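Local coordinates for protein arginyl-trna synthetase (Thermus thermophilus, PDB 1IQ0) that probably catalyses the ATP-dependent attachment of L-arginine to tRNA(Arg), with release of AMP and diphosphate, as an aminoacyl-tRNA synthetase of the first class, at residues Val447-Glu450 / Gln454-Phe457; Glu410-Arg415 / Met436-Ala441; Leu118-Leu123 / Val388-Arg393. One frame throughout, in Å; residues are numbered along the deposited sequence.

Contact 1 (Val447-Glu450 / Gln454-Phe457)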
ATOM      1  N   VAL A 447       1.490   5.008   6.723  1.00 19.44           N
ATOM      2  CA  VAL A 447       0.796   3.740   6.566  1.00 21.07           C
ATOM      3  C   VAL A 447       0.386   2.972   7.833  1.00 22.29           C
ATOM      4  O   VAL A 447      -0.345   1.984   7.749  1.00 23.38           O
ATOM      5  CB  VAL A 447       1.639   2.818   5.632  1.00 28.37           C
ATOM      6  CG1 VAL A 447       2.781   2.154   6.410  1.00 25.18           C
ATOM      7  CG2 VAL A 447       0.752   1.807   4.980  1.00 36.22           C
ATOM      8  N   LYS A 448       0.820   3.410   9.011  1.00 26.33           N
ATOM      9  CA  LYS A 448       0.446   2.688  10.228  1.00 27.70           C
ATOM     10  C   LYS A 448      -1.019   2.887  10.641  1.00 30.67           C
ATOM     11  O   LYS A 448      -1.597   2.051  11.342  1.00 28.85           O
ATOM     12  CB  LYS A 448       1.346   3.098  11.391  1.00 34.51           C
ATOM     13  CG  LYS A 448       0.985   4.424  12.018  1.00 39.94           C
ATOM     14  CD  LYS A 448       1.733   4.630  13.332  1.00 44.18           C
ATOM     15  CE  LYS A 448       1.354   5.952  13.980  1.00 45.03           C
ATOM     16  NZ  LYS A 448       2.131   6.220  15.223  1.00 49.64           N
ATOM     17  N   THR A 449      -1.617   3.990  10.198  1.00 28.59           N
ATOM     18  CA  THR A 449      -3.001   4.321  10.541  1.00 30.73           C
ATOM     19  C   THR A 449      -3.999   3.906   9.460  1.00 30.61           C
ATOM     20  O   THR A 449      -3.801   4.206   8.285  1.00 30.11           O
ATOM     21  CB  THR A 449      -3.138   5.839  10.772  1.00 30.64           C
ATOM     22  OG1 THR A 449      -2.264   6.241  11.834  1.00 33.91           O
ATOM     23  CG2 THR A 449      -4.573   6.209  11.116  1.00 29.46           C
ATOM     24  N   GLU A 450      -5.065   3.221   9.866  1.00 25.89           N
ATOM     25  CA  GLU A 450      -6.110   2.783   8.937  1.00 29.66           C
ATOM     26  C   GLU A 450      -6.429   3.935   8.002  1.00 27.21           C
ATOM     27  O   GLU A 450      -6.601   5.067   8.449  1.00 28.28           O
ATOM     28  CB  GLU A 450      -7.385   2.414   9.694  1.00 48.75           C
ATOM     29  CG  GLU A 450      -7.195   1.451  10.841  1.00 61.70           C
ATOM     30  CD  GLU A 450      -8.499   1.156  11.557  1.00 66.57           C
ATOM     31  OE1 GLU A 450      -8.453   0.567  12.656  1.00 68.48           O
ATOM     32  OE2 GLU A 450      -9.568   1.511  11.011  1.00 66.49           O
ATOM     33  N   GLN A 454      -7.977   9.816   9.845  1.00 32.64           N
ATOM     34  CA  GLN A 454      -7.163  10.983   9.529  1.00 33.72           C
ATOM     35  C   GLN A 454      -5.798  10.880  10.234  1.00 33.90           C
ATOM     36  O   GLN A 454      -5.694  10.297  11.313  1.00 35.35           O
ATOM     37  CB  GLN A 454      -7.908  12.229  10.006  1.00 42.33           C
ATOM     38  CG  GLN A 454      -7.580  13.515   9.288  1.00 47.61           C
ATOM     39  CD  GLN A 454      -8.500  14.648   9.711  1.00 48.60           C
ATOM     40  OE1 GLN A 454      -8.466  15.098  10.858  1.00 51.00           O
ATOM     41  NE2 GLN A 454      -9.338  15.105   8.787  1.00 49.42           N
ATOM     42  N   ILE A 455      -4.758  11.437   9.619  1.00 26.75           N
ATOM     43  CA  ILE A 455      -3.419  11.413  10.209  1.00 28.75           C
ATOM     44  C   ILE A 455      -2.913  12.829  10.495  1.00 28.62           C
ATOM     45  O   ILE A 455      -3.167  13.752   9.726  1.00 30.58           O
ATOM     46  CB  ILE A 455      -2.383  10.757   9.261  1.00 35.27           C
ATOM     47  CG1 ILE A 455      -2.730   9.293   9.008  1.00 34.57           C
ATOM     48  CG2 ILE A 455      -0.992  10.854   9.862  1.00 37.13           C
ATOM     49  CD1 ILE A 455      -1.835   8.646   7.973  1.00 32.37           C
ATOM     50  N   ASP A 456      -2.202  12.996  11.601  1.00 30.22           N
ATOM     51  CA  ASP A 456      -1.611  14.291  11.940  1.00 28.86           C
ATOM     52  C   ASP A 456      -0.111  14.027  12.034  1.00 28.50           C
ATOM     53  O   ASP A 456       0.360  13.469  13.023  1.00 29.12           O
ATOM     54  CB  ASP A 456      -2.122  14.808  13.291  1.00 30.05           C
ATOM     55  CG  ASP A 456      -1.636  16.226  13.600  1.00 31.78           C
ATOM     56  OD1 ASP A 456      -0.696  16.695  12.932  1.00 29.37           O
ATOM     57  OD2 ASP A 456      -2.193  16.873  14.516  1.00 36.50           O
ATOM     58  N   PHE A 457       0.635  14.410  11.002  1.00 28.34           N
ATOM     59  CA  PHE A 457       2.077  14.191  10.997  1.00 30.00           C
ATOM     60  C   PHE A 457       2.836  15.265  11.768  1.00 30.62           C
ATOM     61  O   PHE A 457       2.875  16.426  11.352  1.00 28.31           O
ATOM     62  CB  PHE A 457       2.613  14.142   9.565  1.00 23.03           C
ATOM     63  CG  PHE A 457       4.080  13.804   9.484  1.00 21.92           C
ATOM     64  CD1 PHE A 457       4.507  12.477   9.550  1.00 21.63           C
ATOM     65  CD2 PHE A 457       5.036  14.811   9.396  1.00 21.30           C
ATOM     66  CE1 PHE A 457       5.870  12.156   9.534  1.00 23.40           C
ATOM     67  CE2 PHE A 457       6.401  14.504   9.380  1.00 20.87           C
ATOM     68  CZ  PHE A 457       6.818  13.166   9.452  1.00 18.86           C
TER
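T449 and I455 bring the two backbones closest, their CA atoms 7.1 Å apart, where the chain has left helix 430-448 and enters the short strand 455-457. The contact is van der Waals packing between two beta-branched side chains, with no hydrogen bond across it. T449 CB lies 3.9 Å from I455 CG1, and I455 CD1 comes within 4.2 Å of the same T449 CB, so the ethyl branch of the isoleucine runs alongside the root of the threonine and the two side chains pass in opposite directions. I455 reaches across because CG1 stands beside its backbone N (chi1 -63°) and the branch then continues extended to CD1. The threonine methyl, CG2, is 4.2 Å from the carbonyl O of Q454. Threonine suits this partly exposed turn, offering carbon to the isoleucine while carrying a hydroxyl; isoleucine suits a buried strand position. Around this corner, I455 also packs on M446 of helix 430-448, while its backbone bonds to T387 and L389 join strand 455-457 to strand 380-390. V447, K448 and E450, for their part, touch P525, A529 and H526 of helix 525-544.

Contact 2 (Glu410-Arg415 / Met436-Ala441)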
ATOM      1  N   GLU A 410      12.967  17.557   3.705  1.00 33.02           N
ATOM      2  CA  GLU A 410      14.164  18.253   4.163  1.00 33.77           C
ATOM      3  C   GLU A 410      14.148  18.534   5.658  1.00 29.27           C
ATOM      4  O   GLU A 410      15.154  18.353   6.332  1.00 30.85           O
ATOM      5  CB  GLU A 410      14.360  19.567   3.400  1.00 45.94           C
ATOM      6  CG  GLU A 410      13.337  20.646   3.712  1.00 59.78           C
ATOM      7  CD  GLU A 410      13.775  22.019   3.224  1.00 65.31           C
ATOM      8  OE1 GLU A 410      12.986  22.979   3.357  1.00 65.21           O
ATOM      9  OE2 GLU A 410      14.911  22.140   2.714  1.00 67.56           O
ATOM     10  N   GLU A 411      13.009  18.980   6.175  1.00 24.60           N
ATOM     11  CA  GLU A 411      12.885  19.285   7.591  1.00 28.19           C
ATOM     12  C   GLU A 411      12.998  18.018   8.443  1.00 33.17           C
ATOM     13  O   GLU A 411      13.575  18.051   9.529  1.00 37.10           O
ATOM     14  CB  GLU A 411      11.553  19.991   7.855  1.00 25.53           C
ATOM     15  CG  GLU A 411      11.263  20.317   9.328  1.00 32.73           C
ATOM     16  CD  GLU A 411      12.356  21.151   9.991  1.00 37.19           C
ATOM     17  OE1 GLU A 411      13.140  21.800   9.268  1.00 36.99           O
ATOM     18  OE2 GLU A 411      12.422  21.166  11.241  1.00 37.29           O
ATOM     19  N   ALA A 412      12.452  16.905   7.956  1.00 31.67           N
ATOM     20  CA  ALA A 412      12.531  15.645   8.688  1.00 29.28           C
ATOM     21  C   ALA A 412      13.963  15.124   8.646  1.00 26.98           C
ATOM     22  O   ALA A 412      14.454  14.543   9.618  1.00 27.62           O
ATOM     23  CB  ALA A 412      11.586  14.617   8.082  1.00 21.10           C
ATOM     24  N   THR A 413      14.632  15.338   7.517  1.00 25.17           N
ATOM     25  CA  THR A 413      16.012  14.900   7.347  1.00 29.42           C
ATOM     26  C   THR A 413      16.919  15.759   8.228  1.00 34.01           C
ATOM     27  O   THR A 413      17.946  15.298   8.718  1.00 37.54           O
ATOM     28  CB  THR A 413      16.460  15.042   5.881  1.00 27.90           C
ATOM     29  OG1 THR A 413      15.647  14.202   5.052  1.00 28.57           O
ATOM     30  CG2 THR A 413      17.930  14.645   5.721  1.00 24.11           C
ATOM     31  N   ARG A 414      16.521  17.012   8.418  1.00 33.42           N
ATOM     32  CA  ARG A 414      17.264  17.960   9.239  1.00 35.71           C
ATOM     33  C   ARG A 414      17.281  17.447  10.671  1.00 35.79           C
ATOM     34  O   ARG A 414      18.338  17.305  11.286  1.00 34.58           O
ATOM     35  CB  ARG A 414      16.565  19.320   9.214  1.00 58.78           C
ATOM     36  CG  ARG A 414      17.312  20.447   9.901  1.00 65.11           C
ATOM     37  CD  ARG A 414      18.232  21.143   8.918  1.00 71.85           C
ATOM     38  NE  ARG A 414      17.548  21.446   7.659  1.00 80.11           N
ATOM     39  CZ  ARG A 414      16.396  22.106   7.566  1.00 83.22           C
ATOM     40  NH1 ARG A 414      15.782  22.542   8.659  1.00 81.96           N
ATOM     41  NH2 ARG A 414      15.853  22.329   6.375  1.00 82.19           N
ATOM     42  N   ARG A 415      16.090  17.175  11.196  1.00 36.48           N
ATOM     43  CA  ARG A 415      15.952  16.694  12.561  1.00 37.07           C
ATOM     44  C   ARG A 415      16.591  15.322  12.761  1.00 38.46           C
ATOM     45  O   ARG A 415      17.187  15.061  13.806  1.00 41.87           O
ATOM     46  CB  ARG A 415      14.477  16.655  12.954  1.00 38.49           C
ATOM     47  CG  ARG A 415      13.760  17.979  12.743  1.00 35.64           C
ATOM     48  CD  ARG A 415      12.469  18.033  13.535  1.00 34.26           C
ATOM     49  NE  ARG A 415      11.714  19.257  13.280  1.00 34.82           N
ATOM     50  CZ  ARG A 415      10.832  19.778  14.129  1.00 40.12           C
ATOM     51  NH1 ARG A 415      10.600  19.183  15.291  1.00 41.26           N
ATOM     52  NH2 ARG A 415      10.172  20.888  13.816  1.00 42.06           N
ATOM     53  N   MET A 436      17.762   7.694   5.843  1.00 29.13           N
ATOM     54  CA  MET A 436      17.021   6.477   6.138  1.00 28.10           C
ATOM     55  C   MET A 436      16.034   6.670   7.270  1.00 27.70           C
ATOM     56  O   MET A 436      14.900   6.194   7.199  1.00 30.28           O
ATOM     57  CB  MET A 436      17.981   5.338   6.484  1.00 38.73           C
ATOM     58  CG  MET A 436      18.813   4.877   5.309  1.00 36.81           C
ATOM     59  SD  MET A 436      19.665   3.323   5.618  1.00 43.77           S
ATOM     60  CE  MET A 436      20.562   3.139   4.066  1.00 44.72           C
ATOM     61  N   VAL A 437      16.467   7.364   8.319  1.00 26.13           N
ATOM     62  CA  VAL A 437      15.604   7.610   9.467  1.00 25.49           C
ATOM     63  C   VAL A 437      14.429   8.522   9.108  1.00 26.82           C
ATOM     64  O   VAL A 437      13.293   8.262   9.509  1.00 27.39           O
ATOM     65  CB  VAL A 437      16.407   8.227  10.632  1.00 28.05           C
ATOM     66  CG1 VAL A 437      15.491   8.549  11.794  1.00 22.05           C
ATOM     67  CG2 VAL A 437      17.492   7.252  11.071  1.00 28.35           C
ATOM     68  N   ALA A 438      14.700   9.584   8.353  1.00 24.47           N
ATOM     69  CA  ALA A 438      13.649  10.513   7.946  1.00 22.03           C
ATOM     70  C   ALA A 438      12.642   9.797   7.042  1.00 19.28           C
ATOM     71  O   ALA A 438      11.433   9.954   7.203  1.00 22.57           O
ATOM     72  CB  ALA A 438      14.255  11.707   7.213  1.00 23.75           C
ATOM     73  N   LEU A 439      13.156   9.007   6.099  1.00 21.47           N
ATOM     74  CA  LEU A 439      12.313   8.255   5.171  1.00 24.54           C
ATOM     75  C   LEU A 439      11.464   7.235   5.923  1.00 25.44           C
ATOM     76  O   LEU A 439      10.284   7.039   5.613  1.00 25.64           O
ATOM     77  CB  LEU A 439      13.180   7.525   4.132  1.00 29.91           C
ATOM     78  CG  LEU A 439      12.430   6.658   3.114  1.00 27.44           C
ATOM     79  CD1 LEU A 439      11.489   7.529   2.291  1.00 27.16           C
ATOM     80  CD2 LEU A 439      13.423   5.947   2.211  1.00 24.12           C
ATOM     81  N   GLY A 440      12.080   6.587   6.912  1.00 25.14           N
ATOM     82  CA  GLY A 440      11.382   5.592   7.709  1.00 21.47           C
ATOM     83  C   GLY A 440      10.283   6.211   8.548  1.00 21.78           C
ATOM     84  O   GLY A 440       9.206   5.632   8.716  1.00 22.06           O
ATOM     85  N   ALA A 441      10.554   7.395   9.089  1.00 20.40           N
ATOM     86  CA  ALA A 441       9.574   8.091   9.906  1.00 22.20           C
ATOM     87  C   ALA A 441       8.358   8.443   9.050  1.00 24.78           C
ATOM     88  O   ALA A 441       7.215   8.225   9.447  1.00 27.73           O
ATOM     89  CB  ALA A 441      10.188   9.354  10.480  1.00 16.74           C
TER
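A412 and T413 meet the methyl of A438 by van der Waals packing, and T413 and A438 bring the helices 405-423 and 430-448 to a CA separation of only 5.0 Å. The methyl of A438 carries the contact: its CB sits 4.0 Å from A412 CB and 3.7 Å from the carbonyl C of A412, resting as much on backbone as on side chain. Alanine suits both places, its single methyl taking little room between backbones this close. Polar chemistry begins at T413, whose OG1 is 3.6 Å from A438 CB. This hydroxyl is hydrogen-bonded to the carbonyl O of L409, one turn back in its own helix, so it can lie beside an apolar methyl without losing a partner. Ionic contacts stay within 410-415. R415 NE donates to E411 OE2 at 2.9 Å, on the anti side of the carboxylate and with an N-H...O angle of 157°. R414 is poorly ordered, so its pairs, NH1 with E411 OE1 at 2.8 Å and a long one from NH2 to E410 OE2, are less certain. Close approach therefore rests on small side chains and a hydroxyl satisfied within its own helix, while the charged groups pair among themselves and make no ion pair with 436-441.

Contact 3 (Leu118-Leu123 / Val388-Arg393)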
ATOM      1  N   LEU A 118       4.573  18.416  -5.317  1.00 18.77           N
ATOM      2  CA  LEU A 118       3.652  17.595  -4.531  1.00 20.80           C
ATOM      3  C   LEU A 118       3.472  18.178  -3.131  1.00 22.20           C
ATOM      4  O   LEU A 118       4.383  18.804  -2.593  1.00 22.44           O
ATOM      5  CB  LEU A 118       4.176  16.164  -4.398  1.00 20.56           C
ATOM      6  CG  LEU A 118       4.795  15.429  -5.590  1.00 24.84           C
ATOM      7  CD1 LEU A 118       4.667  13.937  -5.317  1.00 24.79           C
ATOM      8  CD2 LEU A 118       4.111  15.773  -6.902  1.00 24.78           C
ATOM      9  N   HIS A 119       2.293  17.974  -2.553  1.00 21.34           N
ATOM     10  CA  HIS A 119       1.995  18.466  -1.215  1.00 27.95           C
ATOM     11  C   HIS A 119       1.681  17.292  -0.278  1.00 28.33           C
ATOM     12  O   HIS A 119       1.507  16.162  -0.733  1.00 26.44           O
ATOM     13  CB  HIS A 119       0.832  19.468  -1.264  1.00 29.58           C
ATOM     14  CG  HIS A 119      -0.470  18.879  -1.710  1.00 40.82           C
ATOM     15  ND1 HIS A 119      -1.310  19.521  -2.597  1.00 46.33           N
ATOM     16  CD2 HIS A 119      -1.094  17.724  -1.374  1.00 44.93           C
ATOM     17  CE1 HIS A 119      -2.392  18.786  -2.789  1.00 49.14           C
ATOM     18  NE2 HIS A 119      -2.285  17.690  -2.058  1.00 45.47           N
ATOM     19  N   VAL A 120       1.601  17.562   1.021  1.00 26.57           N
ATOM     20  CA  VAL A 120       1.359  16.517   2.016  1.00 27.54           C
ATOM     21  C   VAL A 120       0.215  15.563   1.707  1.00 27.49           C
ATOM     22  O   VAL A 120       0.289  14.382   2.044  1.00 26.73           O
ATOM     23  CB  VAL A 120       1.127  17.115   3.423  1.00 36.68           C
ATOM     24  CG1 VAL A 120       2.335  17.938   3.836  1.00 39.16           C
ATOM     25  CG2 VAL A 120      -0.129  17.962   3.428  1.00 38.38           C
ATOM     26  N   GLY A 121      -0.842  16.066   1.075  1.00 43.18           N
ATOM     27  CA  GLY A 121      -1.964  15.209   0.742  1.00 43.30           C
ATOM     28  C   GLY A 121      -1.550  14.058  -0.158  1.00 44.34           C
ATOM     29  O   GLY A 121      -2.125  12.969  -0.105  1.00 50.29           O
ATOM     30  N   HIS A 122      -0.532  14.300  -0.975  1.00 31.79           N
ATOM     31  CA  HIS A 122      -0.020  13.307  -1.910  1.00 31.32           C
ATOM     32  C   HIS A 122       0.888  12.281  -1.238  1.00 31.36           C
ATOM     33  O   HIS A 122       1.160  11.223  -1.807  1.00 33.96           O
ATOM     34  CB  HIS A 122       0.752  14.014  -3.032  1.00 26.63           C
ATOM     35  CG  HIS A 122      -0.084  14.967  -3.824  1.00 28.61           C
ATOM     36  ND1 HIS A 122       0.382  16.195  -4.250  1.00 26.24           N
ATOM     37  CD2 HIS A 122      -1.353  14.865  -4.285  1.00 28.22           C
ATOM     38  CE1 HIS A 122      -0.564  16.805  -4.940  1.00 30.23           C
ATOM     39  NE2 HIS A 122      -1.626  16.019  -4.977  1.00 31.13           N
ATOM     40  N   LEU A 123       1.359  12.605  -0.035  1.00 26.84           N
ATOM     41  CA  LEU A 123       2.250  11.726   0.719  1.00 28.67           C
ATOM     42  C   LEU A 123       1.630  10.378   1.036  1.00 28.81           C
ATOM     43  O   LEU A 123       2.203   9.337   0.727  1.00 37.41           O
ATOM     44  CB  LEU A 123       2.660  12.384   2.035  1.00 38.31           C
ATOM     45  CG  LEU A 123       4.132  12.725   2.237  1.00 37.58           C
ATOM     46  CD1 LEU A 123       4.296  13.299   3.628  1.00 37.53           C
ATOM     47  CD2 LEU A 123       4.992  11.489   2.057  1.00 39.14           C
ATOM     48  N   VAL A 388      -4.345  14.240   5.633  1.00 34.76           N
ATOM     49  CA  VAL A 388      -3.138  14.236   6.434  1.00 30.09           C
ATOM     50  C   VAL A 388      -2.844  15.671   6.854  1.00 29.65           C
ATOM     51  O   VAL A 388      -2.730  16.564   6.012  1.00 27.99           O
ATOM     52  CB  VAL A 388      -1.919  13.704   5.649  1.00 21.25           C
ATOM     53  CG1 VAL A 388      -0.655  13.867   6.496  1.00 21.65           C
ATOM     54  CG2 VAL A 388      -2.124  12.243   5.297  1.00 17.70           C
ATOM     55  N   LEU A 389      -2.737  15.888   8.161  1.00 33.16           N
ATOM     56  CA  LEU A 389      -2.438  17.210   8.699  1.00 32.10           C
ATOM     57  C   LEU A 389      -0.942  17.295   8.985  1.00 31.81           C
ATOM     58  O   LEU A 389      -0.288  16.273   9.206  1.00 29.59           O
ATOM     59  CB  LEU A 389      -3.214  17.443  10.003  1.00 33.28           C
ATOM     60  CG  LEU A 389      -4.734  17.276   9.965  1.00 33.86           C
ATOM     61  CD1 LEU A 389      -5.315  17.453  11.360  1.00 32.29           C
ATOM     62  CD2 LEU A 389      -5.325  18.296   9.012  1.00 34.45           C
ATOM     63  N   LEU A 390      -0.404  18.509   8.969  1.00 30.24           N
ATOM     64  CA  LEU A 390       1.009  18.722   9.270  1.00 32.25           C
ATOM     65  C   LEU A 390       1.054  19.594  10.526  1.00 36.33           C
ATOM     66  O   LEU A 390       0.690  20.773  10.490  1.00 36.51           O
ATOM     67  CB  LEU A 390       1.724  19.428   8.114  1.00 28.60           C
ATOM     68  CG  LEU A 390       3.217  19.707   8.367  1.00 28.05           C
ATOM     69  CD1 LEU A 390       3.957  18.393   8.607  1.00 30.31           C
ATOM     70  CD2 LEU A 390       3.817  20.436   7.174  1.00 24.39           C
ATOM     71  N   GLU A 391       1.483  19.003  11.637  1.00 41.11           N
ATOM     72  CA  GLU A 391       1.547  19.709  12.910  1.00 40.49           C
ATOM     73  C   GLU A 391       0.160  20.229  13.286  1.00 42.46           C
ATOM     74  O   GLU A 391       0.011  21.371  13.717  1.00 42.79           O
ATOM     75  CB  GLU A 391       2.539  20.874  12.827  1.00 36.37           C
ATOM     76  CG  GLU A 391       4.016  20.465  12.767  1.00 37.55           C
ATOM     77  CD  GLU A 391       4.504  19.767  14.037  1.00 38.78           C
ATOM     78  OE1 GLU A 391       3.963  20.055  15.126  1.00 41.61           O
ATOM     79  OE2 GLU A 391       5.439  18.942  13.950  1.00 35.81           O
ATOM     80  N   GLY A 392      -0.850  19.377  13.112  1.00 36.80           N
ATOM     81  CA  GLY A 392      -2.224  19.738  13.431  1.00 40.18           C
ATOM     82  C   GLY A 392      -2.841  20.763  12.496  1.00 43.51           C
ATOM     83  O   GLY A 392      -3.919  21.289  12.765  1.00 42.53           O
ATOM     84  N   ARG A 393      -2.164  21.039  11.387  1.00 42.95           N
ATOM     85  CA  ARG A 393      -2.638  22.024  10.425  1.00 47.22           C
ATOM     86  C   ARG A 393      -3.108  21.399   9.112  1.00 48.01           C
ATOM     87  O   ARG A 393      -2.447  20.522   8.553  1.00 43.81           O
ATOM     88  CB  ARG A 393      -1.522  23.032  10.135  1.00 76.81           C
ATOM     89  CG  ARG A 393      -1.925  24.188   9.239  1.00 85.59           C
ATOM     90  CD  ARG A 393      -2.979  25.056   9.907  1.00 92.70           C
ATOM     91  NE  ARG A 393      -2.569  25.483  11.243  1.00 98.81           N
ATOM     92  CZ  ARG A 393      -1.465  26.176  11.506  1.00102.30           C
ATOM     93  NH1 ARG A 393      -0.647  26.527  10.523  1.00103.98           N
ATOM     94  NH2 ARG A 393      -1.178  26.518  12.754  1.00102.46           N
TER
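V120 meets V388 and L390 of strand 380-390, at the point where segment 118-123 turns into helix 120-138. L118, just before it, packs instead on V112, V405 and I126. H119 follows, its imidazole lying face to face with that of H122: H119 NE2 is 3.4 Å above the H122 ring plane, over its centre. The backbone N of H119 donates to H122 ND1 at 3.1 Å and a nearly straight 170°, though it approaches 29° out of the ring plane, and this bond helps fix the rotation of H122. V120 then points its branches at the strand. CG1, beside the backbone N (chi1 -58°), is 4.4 Å from L390 CD2, while CG2 is 3.9 Å from the carbonyl O of V388; a compact apolar residue fits this buried seam. G121, having no side chain, lets H119 NE2 come within 3.8 Å of its CA. L123 continues the apolar side toward V405, I442 and M446; V388 also packs on M446. Beyond L390 the strand ends in a type I' turn to R393. The sequence H119-V120-G121-H122 matches the HIGH signature of this synthetase class, which lies at the start of a helix of the Rossmann-type catalytic domain and, as in relatives, probably takes part in ATP binding.

How the contacts relate
Contacts 2 and 3 are buried, whereas contact 1 is partly buried at strand 455-457, one of the two outermost strands of the mixed sheet. Helix 430-448 serves contacts 1 and 2, whose centres lie about 17 Å apart, and F457 CE1 packs against A441 O between them. Contacts 1 and 3 share the sheet, where D456 OD1 receives the backbone N of G392 in the turn of 388-393. Strand 380-390, helices 405-423 and 430-448, and strand 455-457 thus form one beta-alpha-beta crossover that runs through all three. None has a hydrogen bond across its interface, and van der Waals packing carries each, but branched residues fill contacts 1 and 3, while contact 2 depends on alanines to let helices approach.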